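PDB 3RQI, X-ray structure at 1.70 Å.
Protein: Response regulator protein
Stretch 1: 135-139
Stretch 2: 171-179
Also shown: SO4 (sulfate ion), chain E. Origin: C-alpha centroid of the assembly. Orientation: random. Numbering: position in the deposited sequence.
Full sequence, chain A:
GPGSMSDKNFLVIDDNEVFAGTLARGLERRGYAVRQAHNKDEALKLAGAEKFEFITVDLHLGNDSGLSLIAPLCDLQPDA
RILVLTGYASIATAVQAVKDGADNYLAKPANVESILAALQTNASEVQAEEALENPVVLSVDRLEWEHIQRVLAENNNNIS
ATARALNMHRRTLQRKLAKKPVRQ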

# COMPACT_ATOMS: atom_id res chain seq x y z
N PRO A 135 6.60 -13.32 -3.54
CA PRO A 135 7.38 -12.17 -3.99
C PRO A 135 7.48 -12.14 -5.51
O PRO A 135 7.55 -13.19 -6.15
CB PRO A 135 8.78 -12.43 -3.41
CG PRO A 135 8.55 -13.39 -2.29
CD PRO A 135 7.43 -14.26 -2.76
N VAL A 136 7.50 -10.93 -6.05
CA VAL A 136 7.52 -10.75 -7.50
C VAL A 136 8.88 -10.25 -8.01
O VAL A 136 9.51 -9.39 -7.39
CB VAL A 136 6.40 -9.78 -7.92
CG1 VAL A 136 6.62 -9.28 -9.34
CG2 VAL A 136 5.06 -10.45 -7.75
N VAL A 137 9.31 -10.83 -9.14
CA VAL A 137 10.49 -10.37 -9.88
C VAL A 137 10.11 -10.21 -11.36
O VAL A 137 9.36 -11.03 -11.92
CB VAL A 137 11.70 -11.33 -9.72
CG1 VAL A 137 12.98 -10.70 -10.30
CG2 VAL A 137 11.93 -11.70 -8.24
N LEU A 138 10.63 -9.15 -11.99
CA LEU A 138 10.31 -8.77 -13.37
C LEU A 138 11.56 -8.63 -14.23
O LEU A 138 12.59 -8.15 -13.75
CB LEU A 138 9.54 -7.45 -13.39
CG LEU A 138 8.06 -7.47 -12.99
CD1 LEU A 138 7.59 -6.06 -12.72
CD2 LEU A 138 7.23 -8.11 -14.09
N SER A 139 11.45 -9.02 -15.50
CA SER A 139 12.57 -8.93 -16.44
C SER A 139 12.75 -7.51 -16.98
O SER A 139 12.00 -6.60 -16.60
CB SER A 139 12.33 -9.89 -17.60
OG SER A 139 11.08 -9.61 -18.20
S SO4 E . 3.84 2.55 -6.07
O1 SO4 E . 2.53 2.37 -6.75
O2 SO4 E . 3.65 2.94 -4.71
O3 SO4 E . 4.50 3.72 -6.67
O4 SO4 E . 4.56 1.29 -6.26
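Stretch 2 (171-179) RTLQRKLAK

What pins the two stretches together? Two hydrogen bonds do, both ending on backbone carbonyls. Leu138 N donates to Arg175 O at 2.9 Å, nearly straight at 170°, and Lys176 NZ reaches Ser139 O at 2.7 Å. The lysine gets there by extending through chi2 and chi3, both t, before turning at chi4 (m), so its ammonium meets the carbonyl.

Why is Arg175 O free to accept? Stretch 2 is helical from Arg171 to Leu177, the continuation of a helix that begins earlier, and Ala178 is the first residue to leave helical phi/psi. Within the helix, Arg175 N donates a hydrogen bond to Arg171 O, and Lys176 N one to Thr172 O, each at 3.0 Å. Arg175 O accepts no backbone hydrogen bond within stretch 2: after Ala178 leaves the helix, Lys179 N lies 5.9 Å from Arg175 O, and the carbonyl takes Leu138 N. Val137 CA also makes a CA-H...O contact with Arg175 O at 3.5 Å, bent at 136°.

How do the backbones run against each other? Val136 to Leu138 are extended, with phi from -109 to -131° and psi near 140°, though they form no regular strand. The closest CA pairs are Val137 with Arg175, 4.4 Å, and Leu138 with Lys176, 4.7 Å, so the numbering rises in the same sense on both sides. Lys176 CA approaches Leu138 O at 3.5 Å, a CA-H...O contact that is almost linear at 176°.

What packs beside these polar contacts? The CA-to-CB bond of Leu138 points toward stretch 2, and in the m,t rotamer its CD1 lies 3.6 Å from Arg175 CB and 4.2 Å from Thr172 CG2, while its CB is 3.8 Å from Lys176 CG. Arg175 is modelled only to CB, which also sits 4.0 Å from Val136 CG1. Beyond the helix, Val137 CG1 touches Ala178 CB at 3.9 Å.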

# COMPACT_ATOMS: atom_id res chain seq x y z
N ARG A 171 6.90 -0.27 -6.95
CA ARG A 171 6.85 -1.74 -6.90
C ARG A 171 7.48 -2.35 -8.16
O ARG A 171 8.22 -3.33 -8.08
CB ARG A 171 5.41 -2.21 -6.71
N THR A 172 7.18 -1.74 -9.31
CA THR A 172 7.73 -2.16 -10.61
C THR A 172 9.24 -2.01 -10.68
O THR A 172 9.94 -2.94 -11.11
CB THR A 172 7.11 -1.34 -11.76
OG1 THR A 172 5.68 -1.37 -11.66
CG2 THR A 172 7.58 -1.88 -13.14
N LEU A 173 9.74 -0.84 -10.27
CA LEU A 173 11.20 -0.64 -10.14
C LEU A 173 11.86 -1.73 -9.32
O LEU A 173 12.83 -2.36 -9.77
CB LEU A 173 11.53 0.72 -9.52
CG LEU A 173 12.23 1.83 -10.32
CD1 LEU A 173 12.48 3.00 -9.39
CD2 LEU A 173 13.55 1.39 -10.98
N GLN A 174 11.32 -1.96 -8.12
CA GLN A 174 11.86 -2.93 -7.17
C GLN A 174 11.90 -4.36 -7.74
O GLN A 174 12.86 -5.12 -7.51
CB GLN A 174 11.05 -2.88 -5.87
CG GLN A 174 11.78 -3.40 -4.64
CD GLN A 174 10.89 -3.40 -3.41
OE1 GLN A 174 9.79 -3.97 -3.41
NE2 GLN A 174 11.37 -2.76 -2.35
N ARG A 175 10.84 -4.74 -8.46
CA ARG A 175 10.72 -6.09 -9.01
C ARG A 175 11.72 -6.28 -10.14
O ARG A 175 12.26 -7.38 -10.35
CB ARG A 175 9.30 -6.32 -9.53
N LYS A 176 11.96 -5.19 -10.85
CA LYS A 176 12.91 -5.18 -11.95
C LYS A 176 14.35 -5.16 -11.44
O LYS A 176 15.25 -5.64 -12.12
CB LYS A 176 12.65 -3.98 -12.86
CG LYS A 176 11.63 -4.27 -13.92
CD LYS A 176 11.46 -3.08 -14.84
CE LYS A 176 10.33 -3.33 -15.83
NZ LYS A 176 10.77 -4.21 -16.95
N LEU A 177 14.54 -4.59 -10.25
CA LEU A 177 15.88 -4.52 -9.64
C LEU A 177 16.24 -5.82 -8.91
O LEU A 177 17.42 -6.11 -8.71
CB LEU A 177 15.97 -3.34 -8.66
CG LEU A 177 15.98 -1.89 -9.18
CD1 LEU A 177 15.64 -0.92 -8.04
CD2 LEU A 177 17.32 -1.52 -9.83
N ALA A 178 15.21 -6.58 -8.50
CA ALA A 178 15.39 -7.83 -7.73
C ALA A 178 16.23 -8.89 -8.46
O ALA A 178 16.17 -8.99 -9.69
CB ALA A 178 14.03 -8.40 -7.33
N LYS A 179 17.01 -9.66 -7.70
CA LYS A 179 17.94 -10.66 -8.25
C LYS A 179 17.22 -11.87 -8.86
O LYS A 179 16.10 -12.21 -8.46
CB LYS A 179 18.89 -11.14 -7.15